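Long-range contacts in PlaB phospholipase (Legionella pneumophila, PDB 6ZTI), which acts as a phospholipase of the alpha/beta-hydrolase type linked to virulence, its activity controlled by NAD(H)-mediated assembly into a tetramer: residues A137-L141 / N209-G213; K199-F204 / S265-I271; N338-I344 / T392-D398. One frame throughout, in Å; residues are numbered along the deposited sequence.

Contact 1 of 3, residues A137-L141 / N209-G213; sequences ALAQL and NSYTG. With SND (thionicotinamide-adenine-dinucleotide), chain H.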
loop_
_atom_site.group_PDB
_atom_site.type_symbol
_atom_site.label_atom_id
_atom_site.label_comp_id
_atom_site.label_asym_id
_atom_site.label_seq_id
_atom_site.Cartn_x
_atom_site.Cartn_y
_atom_site.Cartn_z
ATOM N N ALA B 137 17.737 14.793 5.257
ATOM C CA ALA B 137 17.655 13.638 4.371
ATOM C C ALA B 137 17.395 12.356 5.141
ATOM O O ALA B 137 16.846 11.401 4.577
ATOM C CB ALA B 137 18.947 13.519 3.565
ATOM N N LEU B 138 17.759 12.322 6.425
ATOM C CA LEU B 138 17.611 11.122 7.227
ATOM C C LEU B 138 16.157 10.829 7.587
ATOM O O LEU B 138 15.832 9.678 7.905
ATOM C CB LEU B 138 18.427 11.251 8.511
ATOM C CG LEU B 138 19.949 11.178 8.438
ATOM C CD1 LEU B 138 20.536 11.432 9.808
ATOM C CD2 LEU B 138 20.367 9.818 7.944
ATOM N N ALA B 139 15.280 11.838 7.551
ATOM C CA ALA B 139 13.916 11.658 8.046
ATOM C C ALA B 139 13.175 10.595 7.256
ATOM O O ALA B 139 12.391 9.822 7.822
ATOM C CB ALA B 139 13.153 12.987 7.990
ATOM N N GLN B 140 13.412 10.530 5.949
ATOM C CA GLN B 140 12.723 9.545 5.132
ATOM C C GLN B 140 13.069 8.123 5.561
ATOM O O GLN B 140 12.208 7.238 5.511
ATOM C CB GLN B 140 13.051 9.770 3.656
ATOM C CG GLN B 140 12.285 8.849 2.737
ATOM C CD GLN B 140 12.348 9.273 1.282
ATOM O OE1 GLN B 140 13.116 8.723 0.498
ATOM N NE2 GLN B 140 11.525 10.250 0.912
ATOM N N LEU B 141 14.302 7.884 6.013
ATOM C CA LEU B 141 14.670 6.575 6.540
ATOM C C LEU B 141 13.735 6.097 7.651
ATOM O O LEU B 141 13.798 4.930 8.045
ATOM C CB LEU B 141 16.102 6.589 7.056
ATOM C CG LEU B 141 17.150 7.065 6.053
ATOM C CD1 LEU B 141 18.536 6.870 6.637
ATOM C CD2 LEU B 141 17.036 6.339 4.707
ATOM N N ASN B 209 23.865 3.426 6.036
ATOM C CA ASN B 209 23.163 4.681 5.772
ATOM C C ASN B 209 24.170 5.821 5.648
ATOM O O ASN B 209 24.410 6.567 6.603
ATOM C CB ASN B 209 22.135 4.955 6.849
ATOM C CG ASN B 209 21.003 3.945 6.812
ATOM O OD1 ASN B 209 20.208 3.944 5.882
ATOM N ND2 ASN B 209 20.965 3.047 7.780
ATOM N N SER B 210 24.641 6.027 4.417
ATOM C CA SER B 210 25.750 6.926 4.141
ATOM C C SER B 210 25.383 8.399 4.292
ATOM O O SER B 210 26.292 9.235 4.342
ATOM C CB SER B 210 26.290 6.641 2.734
ATOM O OG SER B 210 25.312 6.913 1.743
ATOM N N TYR B 211 24.093 8.746 4.379
ATOM C CA TYR B 211 23.733 10.108 4.762
ATOM C C TYR B 211 24.440 10.532 6.051
ATOM O O TYR B 211 24.732 11.719 6.245
ATOM C CB TYR B 211 22.221 10.231 4.952
ATOM C CG TYR B 211 21.387 10.375 3.695
ATOM C CD1 TYR B 211 21.828 11.104 2.601
ATOM C CD2 TYR B 211 20.132 9.783 3.620
ATOM C CE1 TYR B 211 21.035 11.233 1.464
ATOM C CE2 TYR B 211 19.346 9.893 2.502
ATOM C CZ TYR B 211 19.786 10.614 1.433
ATOM O OH TYR B 211 18.962 10.711 0.342
ATOM N N THR B 212 24.749 9.581 6.929
ATOM C CA THR B 212 25.403 9.937 8.185
ATOM C C THR B 212 26.838 10.417 7.995
ATOM O O THR B 212 27.463 10.827 8.979
ATOM C CB THR B 212 25.372 8.754 9.134
ATOM O OG1 THR B 212 26.038 7.634 8.543
ATOM C CG2 THR B 212 23.933 8.374 9.444
ATOM N N GLY B 213 27.376 10.356 6.773
ATOM C CA GLY B 213 28.676 10.938 6.464
ATOM C C GLY B 213 28.678 11.835 5.233
ATOM O O GLY B 213 29.739 12.111 4.667
HETATM P PA SND H . 18.107 2.243 -1.095
HETATM O O1A SND H . 17.608 2.214 -2.502
HETATM O O2A SND H . 19.572 2.484 -0.864
HETATM O O5B SND H . 17.764 0.899 -0.274
HETATM C C5B SND H . 16.487 0.287 -0.498
HETATM C C4B SND H . 16.199 -0.602 0.683
HETATM O O4B SND H . 17.267 -1.568 0.845
HETATM C C3B SND H . 16.079 0.128 2.020
HETATM O O3B SND H . 15.021 -0.441 2.779
HETATM C C2B SND H . 17.437 -0.130 2.669
HETATM O O2B SND H . 17.380 -0.070 4.084
HETATM C C1B SND H . 17.709 -1.551 2.186
HETATM N N9A SND H . 19.117 -1.925 2.209
HETATM C C8A SND H . 20.095 -1.513 1.341
HETATM N N7A SND H . 21.301 -1.914 1.663
HETATM C C5A SND H . 21.103 -2.640 2.830
HETATM C C6A SND H . 21.995 -3.278 3.708
HETATM N N6A SND H . 23.313 -3.356 3.498
HETATM N N1A SND H . 21.479 -3.862 4.812
HETATM C C2A SND H . 20.157 -3.828 4.998
HETATM N N3A SND H . 19.217 -3.269 4.230
HETATM C C4A SND H . 19.761 -2.672 3.165
HETATM O O3 SND H . 17.315 3.367 -0.300
HETATM P PN SND H . 17.277 3.858 1.221
HETATM O O1N SND H . 18.515 3.370 1.877
HETATM O O2N SND H . 15.962 3.496 1.782
HETATM O O5D SND H . 17.349 5.448 1.005
HETATM C C5D SND H . 16.136 6.218 0.860
HETATM C C4D SND H . 16.328 7.312 -0.170
HETATM O O4D SND H . 17.498 8.104 0.151
HETATM C C3D SND H . 16.546 6.854 -1.612
HETATM O O3D SND H . 16.022 7.854 -2.484
HETATM C C2D SND H . 18.071 6.753 -1.684
HETATM O O2D SND H . 18.595 6.825 -3.006
HETATM C C1D SND H . 18.448 7.991 -0.880
HETATM N N1N SND H . 19.829 7.791 -0.241
HETATM C C2N SND H . 19.848 7.108 0.915
HETATM C C3N SND H . 21.030 6.967 1.614
HETATM C C7N SND H . 21.031 6.341 2.963
HETATM S S7N SND H . 21.917 7.001 4.207
HETATM N N7N SND H . 20.275 5.276 3.130
HETATM C C4N SND H . 22.188 7.524 1.086
HETATM C C5N SND H . 22.144 8.199 -0.121
HETATM C C6N SND H . 20.943 8.324 -0.779
#

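Contact 2 of 3, residues K199-F204 / S265-I271; sequences KIDRQF and SHSGKNI. With SND (thionicotinamide-adenine-dinucleotide), chain I.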
loop_
_atom_site.group_PDB
_atom_site.type_symbol
_atom_site.label_atom_id
_atom_site.label_comp_id
_atom_site.label_asym_id
_atom_site.label_seq_id
_atom_site.Cartn_x
_atom_site.Cartn_y
_atom_site.Cartn_z
ATOM N N LYS B 199 31.421 19.232 9.788
ATOM C CA LYS B 199 32.347 18.166 10.142
ATOM C C LYS B 199 31.559 16.897 10.455
ATOM O O LYS B 199 30.568 16.949 11.187
ATOM C CB LYS B 199 33.175 18.577 11.365
ATOM C CG LYS B 199 34.514 17.894 11.496
ATOM C CD LYS B 199 35.506 18.460 10.488
ATOM C CE LYS B 199 36.911 17.941 10.752
ATOM N NZ LYS B 199 37.798 18.124 9.568
ATOM N N ILE B 200 31.982 15.763 9.900
ATOM C CA ILE B 200 31.404 14.474 10.271
ATOM C C ILE B 200 32.155 13.966 11.486
ATOM O O ILE B 200 33.392 13.984 11.512
ATOM C CB ILE B 200 31.490 13.453 9.124
ATOM C CG1 ILE B 200 30.794 13.968 7.865
ATOM C CG2 ILE B 200 30.897 12.112 9.575
ATOM C CD1 ILE B 200 29.342 14.381 8.064
ATOM N N ASP B 201 31.423 13.528 12.504
ATOM C CA ASP B 201 32.068 12.776 13.575
ATOM C C ASP B 201 32.158 11.341 13.068
ATOM O O ASP B 201 31.179 10.588 13.092
ATOM C CB ASP B 201 31.326 12.874 14.900
ATOM C CG ASP B 201 32.121 12.236 16.049
ATOM O OD1 ASP B 201 32.983 11.385 15.759
ATOM O OD2 ASP B 201 31.910 12.580 17.231
ATOM N N ARG B 202 33.344 10.966 12.592
ATOM C CA ARG B 202 33.496 9.733 11.828
ATOM C C ARG B 202 33.386 8.492 12.696
ATOM O O ARG B 202 33.281 7.388 12.150
ATOM C CB ARG B 202 34.827 9.774 11.070
ATOM C CG ARG B 202 34.873 10.956 10.096
ATOM C CD ARG B 202 35.759 10.722 8.893
ATOM N NE ARG B 202 35.640 11.835 7.971
ATOM C CZ ARG B 202 34.695 11.937 7.044
ATOM N NH1 ARG B 202 33.782 10.982 6.896
ATOM N NH2 ARG B 202 34.663 13.001 6.262
ATOM N N GLN B 203 33.400 8.650 14.024
ATOM C CA GLN B 203 33.111 7.537 14.919
ATOM C C GLN B 203 31.661 7.093 14.837
ATOM O O GLN B 203 31.339 5.987 15.279
ATOM C CB GLN B 203 33.415 7.917 16.371
ATOM C CG GLN B 203 34.855 8.235 16.658
ATOM C CD GLN B 203 35.139 8.310 18.151
ATOM O OE1 GLN B 203 34.222 8.235 18.975
ATOM N NE2 GLN B 203 36.411 8.449 18.506
ATOM N N PHE B 204 30.779 7.928 14.299
ATOM C CA PHE B 204 29.349 7.660 14.300
ATOM C C PHE B 204 28.812 7.552 12.879
ATOM O O PHE B 204 27.688 7.957 12.585
ATOM C CB PHE B 204 28.598 8.740 15.078
ATOM C CG PHE B 204 29.037 8.878 16.515
ATOM C CD1 PHE B 204 29.662 7.829 17.178
ATOM C CD2 PHE B 204 28.821 10.062 17.204
ATOM C CE1 PHE B 204 30.069 7.960 18.502
ATOM C CE2 PHE B 204 29.223 10.198 18.528
ATOM C CZ PHE B 204 29.848 9.144 19.175
ATOM N N SER B 265 30.344 18.993 14.422
ATOM C CA SER B 265 29.365 18.066 13.874
ATOM C C SER B 265 28.008 18.352 14.503
ATOM O O SER B 265 27.838 19.309 15.256
ATOM C CB SER B 265 29.782 16.619 14.128
ATOM O OG SER B 265 29.766 16.328 15.522
ATOM N N HIS B 266 27.025 17.501 14.219
ATOM C CA HIS B 266 25.688 17.755 14.747
ATOM C C HIS B 266 25.604 17.478 16.244
ATOM O O HIS B 266 25.012 18.266 16.992
ATOM C CB HIS B 266 24.657 16.909 14.007
ATOM C CG HIS B 266 23.245 17.387 14.180
ATOM N ND1 HIS B 266 22.782 18.561 13.622
ATOM C CD2 HIS B 266 22.194 16.844 14.840
ATOM C CE1 HIS B 266 21.507 18.720 13.931
ATOM N NE2 HIS B 266 21.124 17.689 14.661
ATOM N N SER B 267 26.189 16.368 16.695
ATOM C CA SER B 267 25.932 15.809 18.006
ATOM C C SER B 267 27.216 15.231 18.575
ATOM O O SER B 267 28.255 15.179 17.908
ATOM C CB SER B 267 24.854 14.720 17.920
ATOM O OG SER B 267 23.644 15.263 17.447
ATOM N N GLY B 268 27.132 14.801 19.824
ATOM C CA GLY B 268 28.209 14.062 20.450
ATOM C C GLY B 268 29.106 14.944 21.292
ATOM O O GLY B 268 29.299 16.137 21.019
ATOM N N LYS B 269 29.679 14.348 22.343
ATOM C CA LYS B 269 30.554 15.109 23.231
ATOM C C LYS B 269 31.899 15.443 22.581
ATOM O O LYS B 269 32.546 16.409 22.994
ATOM C CB LYS B 269 30.764 14.346 24.547
ATOM C CG LYS B 269 29.504 14.292 25.419
ATOM C CD LYS B 269 29.814 13.996 26.871
ATOM C CE LYS B 269 29.942 12.507 27.137
ATOM N NZ LYS B 269 30.123 12.232 28.598
ATOM N N ASN B 270 32.312 14.703 21.548
ATOM C CA ASN B 270 33.583 14.991 20.886
ATOM C C ASN B 270 33.547 16.354 20.202
ATOM O O ASN B 270 34.327 17.256 20.536
ATOM C CB ASN B 270 33.917 13.907 19.851
ATOM C CG ASN B 270 34.134 12.537 20.467
ATOM O OD1 ASN B 270 34.774 12.400 21.510
ATOM N ND2 ASN B 270 33.606 11.503 19.806
ATOM N N ILE B 271 32.653 16.522 19.227
ATOM C CA ILE B 271 32.645 17.751 18.437
ATOM C C ILE B 271 31.235 18.208 18.081
ATOM O O ILE B 271 31.040 18.956 17.119
ATOM C CB ILE B 271 33.483 17.565 17.160
ATOM C CG1 ILE B 271 32.960 16.379 16.349
ATOM C CG2 ILE B 271 34.942 17.340 17.501
ATOM C CD1 ILE B 271 33.347 16.453 14.887
HETATM P PA SND I . 30.320 4.776 1.159
HETATM O O1A SND I . 30.533 4.768 2.647
HETATM O O2A SND I . 29.865 6.094 0.571
HETATM O O5B SND I . 29.259 3.625 0.734
HETATM C C5B SND I . 28.680 3.517 -0.582
HETATM C C4B SND I . 27.427 2.698 -0.387
HETATM O O4B SND I . 27.778 1.453 0.264
HETATM C C3B SND I . 26.369 3.332 0.510
HETATM O O3B SND I . 25.062 2.892 0.172
HETATM C C2B SND I . 26.764 2.821 1.892
HETATM O O2B SND I . 25.666 2.825 2.794
HETATM C C1B SND I . 27.196 1.393 1.551
HETATM N N9A SND I . 28.168 0.801 2.468
HETATM C C8A SND I . 29.233 1.424 3.067
HETATM N N7A SND I . 29.927 0.648 3.862
HETATM C C5A SND I . 29.276 -0.573 3.783
HETATM C C6A SND I . 29.501 -1.813 4.407
HETATM N N6A SND I . 30.486 -2.036 5.280
HETATM N N1A SND I . 28.661 -2.830 4.111
HETATM C C2A SND I . 27.661 -2.608 3.254
HETATM N N3A SND I . 27.339 -1.478 2.620
HETATM C C4A SND I . 28.191 -0.494 2.924
HETATM O O3 SND I . 31.583 4.250 0.350
HETATM P PN SND I . 33.176 4.316 0.447
HETATM O O1N SND I . 33.565 5.675 0.875
HETATM O O2N SND I . 33.741 3.767 -0.804
HETATM O O5D SND I . 33.393 3.296 1.651
HETATM C C5D SND I . 34.633 2.612 1.884
HETATM C C4D SND I . 34.669 2.271 3.351
HETATM O O4D SND I . 34.791 3.483 4.131
HETATM C C3D SND I . 33.429 1.545 3.878
HETATM O O3D SND I . 33.860 0.489 4.723
HETATM C C2D SND I . 32.667 2.653 4.610
HETATM O O2D SND I . 31.849 2.199 5.682
HETATM C C1D SND I . 33.824 3.479 5.142
HETATM N N1N SND I . 33.377 4.885 5.362
HETATM C C2N SND I . 33.526 5.365 6.607
HETATM C C3N SND I . 33.211 6.680 6.881
HETATM C C7N SND I . 33.328 7.224 8.259
HETATM S S7N SND I . 33.052 8.837 8.558
HETATM N N7N SND I . 33.642 6.370 9.211
HETATM C C4N SND I . 32.749 7.481 5.846
HETATM C C5N SND I . 32.586 6.954 4.579
HETATM C C6N SND I . 32.903 5.641 4.353
HETATM O O HOH W 1 30.929 14.434 18.577
#

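Contact 3 of 3, residues N338-I344 / T392-D398; sequences NRYSMII and TYFLDYD. With SND (thionicotinamide-adenine-dinucleotide), chain J.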
loop_
_atom_site.group_PDB
_atom_site.type_symbol
_atom_site.label_atom_id
_atom_site.label_comp_id
_atom_site.label_asym_id
_atom_site.label_seq_id
_atom_site.Cartn_x
_atom_site.Cartn_y
_atom_site.Cartn_z
ATOM N N ASN B 338 33.194 20.186 -0.724
ATOM C CA ASN B 338 33.096 21.454 -1.438
ATOM C C ASN B 338 31.988 22.279 -0.799
ATOM O O ASN B 338 31.793 22.209 0.415
ATOM C CB ASN B 338 32.853 21.216 -2.930
ATOM C CG ASN B 338 34.071 20.624 -3.628
ATOM O OD1 ASN B 338 35.197 21.053 -3.393
ATOM N ND2 ASN B 338 33.851 19.616 -4.457
ATOM N N ARG B 339 31.274 23.074 -1.593
ATOM C CA ARG B 339 30.077 23.778 -1.163
ATOM C C ARG B 339 28.931 23.312 -2.045
ATOM O O ARG B 339 29.135 23.000 -3.222
ATOM C CB ARG B 339 30.277 25.290 -1.238
ATOM C CG ARG B 339 31.595 25.724 -0.646
ATOM C CD ARG B 339 31.845 27.184 -0.808
ATOM N NE ARG B 339 31.858 27.588 -2.205
ATOM C CZ ARG B 339 31.835 28.850 -2.606
ATOM N NH1 ARG B 339 31.818 29.831 -1.712
ATOM N NH2 ARG B 339 31.833 29.128 -3.901
ATOM N N TYR B 340 27.731 23.219 -1.463
ATOM C CA TYR B 340 26.618 22.529 -2.100
ATOM C C TYR B 340 25.351 23.381 -2.123
ATOM O O TYR B 340 25.167 24.276 -1.296
ATOM C CB TYR B 340 26.367 21.172 -1.382
ATOM C CG TYR B 340 27.635 20.331 -1.308
ATOM C CD1 TYR B 340 28.557 20.532 -0.307
ATOM C CD2 TYR B 340 27.924 19.366 -2.270
ATOM C CE1 TYR B 340 29.722 19.795 -0.245
ATOM C CE2 TYR B 340 29.086 18.634 -2.219
ATOM C CZ TYR B 340 29.978 18.853 -1.198
ATOM O OH TYR B 340 31.141 18.144 -1.109
ATOM N N SER B 341 24.489 23.103 -3.109
ATOM C CA SER B 341 23.195 23.752 -3.277
ATOM C C SER B 341 22.103 22.691 -3.238
ATOM O O SER B 341 22.294 21.575 -3.730
ATOM C CB SER B 341 23.117 24.524 -4.590
ATOM O OG SER B 341 24.196 25.437 -4.721
ATOM N N MET B 342 20.963 23.034 -2.644
ATOM C CA MET B 342 19.822 22.137 -2.570
ATOM C C MET B 342 18.656 22.776 -3.305
ATOM O O MET B 342 18.389 23.974 -3.151
ATOM C CB MET B 342 19.460 21.832 -1.120
ATOM C CG MET B 342 18.515 20.685 -0.973
ATOM S SD MET B 342 18.482 20.010 0.681
ATOM C CE MET B 342 17.084 20.890 1.349
ATOM N N ILE B 343 18.005 21.992 -4.141
ATOM C CA ILE B 343 16.842 22.425 -4.888
ATOM C C ILE B 343 15.672 21.585 -4.416
ATOM O O ILE B 343 15.763 20.352 -4.381
ATOM C CB ILE B 343 17.042 22.271 -6.403
ATOM C CG1 ILE B 343 18.379 22.863 -6.841
ATOM C CG2 ILE B 343 15.861 22.934 -7.145
ATOM C CD1 ILE B 343 18.597 22.788 -8.347
ATOM N N ILE B 344 14.588 22.240 -4.027
ATOM C CA ILE B 344 13.336 21.560 -3.713
ATOM C C ILE B 344 12.364 21.919 -4.830
ATOM O O ILE B 344 11.980 23.085 -4.969
ATOM C CB ILE B 344 12.781 21.964 -2.337
ATOM C CG1 ILE B 344 13.802 21.681 -1.239
ATOM C CG2 ILE B 344 11.470 21.176 -2.020
ATOM C CD1 ILE B 344 13.471 22.350 0.096
ATOM N N THR B 392 13.737 16.586 -4.238
ATOM C CA THR B 392 14.859 17.373 -3.741
ATOM C C THR B 392 16.156 16.867 -4.362
ATOM O O THR B 392 16.501 15.690 -4.218
ATOM C CB THR B 392 14.916 17.323 -2.208
ATOM O OG1 THR B 392 13.723 17.913 -1.658
ATOM C CG2 THR B 392 16.095 18.083 -1.699
ATOM N N TYR B 393 16.873 17.755 -5.039
ATOM C CA TYR B 393 18.207 17.471 -5.551
ATOM C C TYR B 393 19.236 18.196 -4.702
ATOM O O TYR B 393 19.015 19.331 -4.278
ATOM C CB TYR B 393 18.370 17.925 -7.010
ATOM C CG TYR B 393 18.188 16.824 -8.047
ATOM C CD1 TYR B 393 16.973 16.197 -8.210
ATOM C CD2 TYR B 393 19.231 16.445 -8.869
ATOM C CE1 TYR B 393 16.800 15.203 -9.147
ATOM C CE2 TYR B 393 19.069 15.445 -9.822
ATOM C CZ TYR B 393 17.852 14.838 -9.962
ATOM O OH TYR B 393 17.687 13.844 -10.907
ATOM N N PHE B 394 20.371 17.545 -4.502
ATOM C CA PHE B 394 21.505 18.079 -3.772
ATOM C C PHE B 394 22.697 18.047 -4.714
ATOM O O PHE B 394 23.061 16.975 -5.225
ATOM C CB PHE B 394 21.741 17.232 -2.517
ATOM C CG PHE B 394 22.671 17.848 -1.514
ATOM C CD1 PHE B 394 22.545 19.186 -1.149
ATOM C CD2 PHE B 394 23.640 17.074 -0.898
ATOM C CE1 PHE B 394 23.396 19.729 -0.226
ATOM C CE2 PHE B 394 24.485 17.614 0.028
ATOM C CZ PHE B 394 24.370 18.946 0.359
ATOM N N LEU B 395 23.296 19.214 -4.942
ATOM C CA LEU B 395 24.279 19.404 -5.991
ATOM C C LEU B 395 25.550 20.014 -5.427
ATOM O O LEU B 395 25.522 20.782 -4.458
ATOM C CB LEU B 395 23.758 20.337 -7.102
ATOM C CG LEU B 395 22.382 20.017 -7.673
ATOM C CD1 LEU B 395 22.002 21.130 -8.657
ATOM C CD2 LEU B 395 22.346 18.663 -8.335
ATOM N N ASP B 396 26.659 19.692 -6.085
ATOM C CA ASP B 396 27.952 20.286 -5.772
ATOM C C ASP B 396 28.043 21.607 -6.519
ATOM O O ASP B 396 28.177 21.635 -7.746
ATOM C CB ASP B 396 29.082 19.336 -6.157
ATOM C CG ASP B 396 30.446 19.820 -5.704
ATOM O OD1 ASP B 396 30.716 21.036 -5.798
ATOM O OD2 ASP B 396 31.259 18.979 -5.256
ATOM N N TYR B 397 27.966 22.708 -5.785
ATOM C CA TYR B 397 27.945 24.005 -6.440
ATOM C C TYR B 397 29.281 24.321 -7.098
ATOM O O TYR B 397 29.325 24.921 -8.174
ATOM C CB TYR B 397 27.592 25.098 -5.444
ATOM C CG TYR B 397 27.663 26.465 -6.082
ATOM C CD1 TYR B 397 28.853 27.176 -6.108
ATOM C CD2 TYR B 397 26.546 27.028 -6.696
ATOM C CE1 TYR B 397 28.928 28.419 -6.703
ATOM C CE2 TYR B 397 26.612 28.270 -7.296
ATOM C CZ TYR B 397 27.811 28.958 -7.301
ATOM O OH TYR B 397 27.902 30.202 -7.884
ATOM N N ASP B 398 30.381 23.975 -6.449
ATOM C CA ASP B 398 31.673 24.350 -7.008
ATOM C C ASP B 398 31.972 23.573 -8.280
ATOM O O ASP B 398 32.621 24.100 -9.182
ATOM C CB ASP B 398 32.768 24.144 -5.961
ATOM C CG ASP B 398 32.632 25.105 -4.792
ATOM O OD1 ASP B 398 32.428 26.316 -5.029
ATOM O OD2 ASP B 398 32.704 24.646 -3.639
HETATM P PA SND J . 25.338 10.628 -13.616
HETATM O O1A SND J . 24.916 10.630 -15.060
HETATM O O2A SND J . 25.915 9.366 -13.085
HETATM O O5B SND J . 24.065 11.048 -12.711
HETATM C C5B SND J . 24.084 11.200 -11.282
HETATM C C4B SND J . 22.636 11.272 -10.857
HETATM O O4B SND J . 21.998 12.430 -11.448
HETATM C C3B SND J . 21.789 10.091 -11.301
HETATM O O3B SND J . 20.707 9.962 -10.403
HETATM C C2B SND J . 21.300 10.536 -12.675
HETATM O O2B SND J . 20.125 9.829 -13.051
HETATM C C1B SND J . 21.026 12.016 -12.394
HETATM N N9A SND J . 21.120 12.885 -13.561
HETATM C C8A SND J . 22.039 12.828 -14.578
HETATM N N7A SND J . 21.871 13.744 -15.501
HETATM C C5A SND J . 20.763 14.455 -15.062
HETATM C C6A SND J . 20.073 15.560 -15.592
HETATM N N6A SND J . 20.393 16.151 -16.742
HETATM N N1A SND J . 19.021 16.044 -14.888
HETATM C C2A SND J . 18.688 15.448 -13.739
HETATM N N3A SND J . 19.250 14.387 -13.153
HETATM C C4A SND J . 20.292 13.937 -13.867
HETATM O O3 SND J . 26.383 11.778 -13.284
HETATM P PN SND J . 27.555 12.497 -14.094
HETATM O O1N SND J . 28.266 11.493 -14.919
HETATM O O2N SND J . 28.312 13.319 -13.132
HETATM O O5D SND J . 26.689 13.409 -15.078
HETATM C C5D SND J . 27.286 14.517 -15.786
HETATM C C4D SND J . 26.551 14.713 -17.090
HETATM O O4D SND J . 26.906 13.669 -18.025
HETATM C C3D SND J . 25.028 14.682 -17.001
HETATM O O3D SND J . 24.522 15.613 -17.940
HETATM C C2D SND J . 24.683 13.264 -17.446
HETATM O O2D SND J . 23.372 13.192 -17.996
HETATM C C1D SND J . 25.740 13.056 -18.517
HETATM N N1N SND J . 26.039 11.580 -18.736
HETATM C C2N SND J . 25.862 11.065 -19.964
HETATM C C3N SND J . 26.208 9.751 -20.219
HETATM C C7N SND J . 26.022 9.151 -21.566
HETATM S S7N SND J . 26.541 7.602 -21.890
HETATM N N7N SND J . 25.429 9.895 -22.476
HETATM C C4N SND J . 26.727 8.989 -19.176
HETATM C C5N SND J . 26.881 9.543 -17.921
HETATM C C6N SND J . 26.531 10.852 -17.717
#

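Contact 1 of 3, residues A137-L141 / N209-G213
The amide oxygen of N209 accepts from two donors while a methyl group of L141 lies against it. The thioamide nitrogen N7N of the bound thio-NAD donates to N209 OD1 over 3.1 Å in an almost straight bond (177°), and R145 supplies a second N-H to the same oxygen. The methyl L141 CD1 packs beside it, 3.5 Å from N209 OD1. Next to it, Y211 shows how one ring can serve protein and ligand together. Its CG lies anti to the carbonyl carbon (chi1 -80°), which sets the ring between A137 and the nicotinamide. A137 CB stands over the centre of one face, 3.6 Å from the centroid and 6° off the normal, a CH-pi contact. The opposite face takes the thionicotinamide ring, displaced toward the rim. Both segments are loops following neighbouring strands, 123-129 and 191-197, of the parallel sheet of the alpha/beta-hydrolase fold, and together they line a dinucleotide pocket completed by L360, R381 and Y393 of a second subunit. L138 and Y211 run antiparallel alongside each other, with L138 CD2 3.5 Å from Y211 CB. At the ring's far end the hydroxyl is tied to D380 and Q382, and Q382 also bonds A137 O. The 3-10 turn behind Y211 is pinned at N209 O, which T212 OG1 (2.7 Å) and T212 N reach from opposite faces of the carbonyl plane.

Contact 2 of 3, residues K199-F204 / S265-I271
D201 reaches across to the 265-271 loop through CB and OD2, a compact example of one carboxylate organising two loops. Its CB rests 3.8 Å from S265 OG and also nears the CD1 methyl of I271. Because CG lies anti to the backbone N (chi1 -172°), the carboxylate is carried toward the opposing loop and its two oxygens divide the work. OD1 turns back to its own segment and accepts from Q203 N at 3.3 Å, on the anti side but tilted out of the carboxylate plane, closing an Asx turn. OD2 offers its syn lone pair to N270 ND2, 3.3 Å away at 165°, with the oxygen in the plane of the N270 amide; N270 has two conformers, so this bond holds for one of them and is to that extent doubtful. A water that donates to D201 OD2 and S267 O takes the N-H of I271. The loops follow strands 191-197 and 257-261, neighbours at one edge of the parallel hydrolase sheet. The turn also presents R202, whose carbonyl O accepts from the thioamide N7N of a thio-NAD at 3.1 Å, while its guanidinium pairs with E324. K199 O is buried without a conventional partner, 3.1 Å from S265 CA in a CA-H...O contact. The K199 and I271 side chains cross at about a right angle, K199 CG meeting I271 CD1 at 3.9 Å.

Contact 3 of 3, residues N338-I344 / T392-D398
R339 and D398 meet almost in one plane, guanidinium and carboxylate 8° apart, in a side-on salt bridge. R339 NE and NH2 both lie 3.1 Å from D398 OD1 and use its syn lone pair; a weaker bond runs from NE to OD2. The arginine chain is bent at its third torsion (chi3 -59°), which lays the NE edge along the acid. D398 OD2 is also held by the backbone N of R339, 2.9 Å away on the anti side and well out of the carboxylate plane. N338 ND2 donates to D396 OD2 at 2.8 Å through the syn lone pair, nearly in the amide plane. D396 is the N-cap of helix 397-404, its OD1 accepting from I399 N, and R339 O receives the N-H of Y397 at the start of that helix.

Behind these polar ends runs an antiparallel ladder of the mixed beta sheet. S341 with L395 and I343 with Y393 are the hydrogen-bonded pairs. On the face bearing Y340, M342 and F394, F394 CZ lies 3.5 Å from Y340 CB, while M342 SD approaches the phenylalanine ring obliquely in a Met-aromatic contact. On the other face I343 CD1 meets L395 CD1 at 3.8 Å. Y393 starts on this face too, but its ring leads away from the partner strand, and its hydroxyl donates a hydrogen bond to N3A of a thio-NAD adenine, 2.8 Å from OH. The N338 amide and the N-H of I399 around D396, and the R339 guanidinium and backbone N-H around D398, would probably favour the ionised form of each acid.

Contacts 1 and 2 interlock along the chain: their segments alternate, and 199-204 and 209-213 belong to the one loop between strand 191-197 and helix 223-226. Their centres are about 15 Å apart and they touch, T212 O lying 3.7 Å from I200 CG2. Contact 3 follows in series within the mixed beta sheet, its centre about 16 Å from that of contact 1 and 22 Å from that of contact 2, touching neither. Strand 378-383, beside strand 390-396 of contact 3, brings D380 and Q382 to contact 1. Since dinucleotides bound at contacts 1 and 2 also bond Y393 of the second subunit, loops and sheet probably contribute together to the NAD-binding interface between subunits, consistent with NAD(H)-mediated tetramerization.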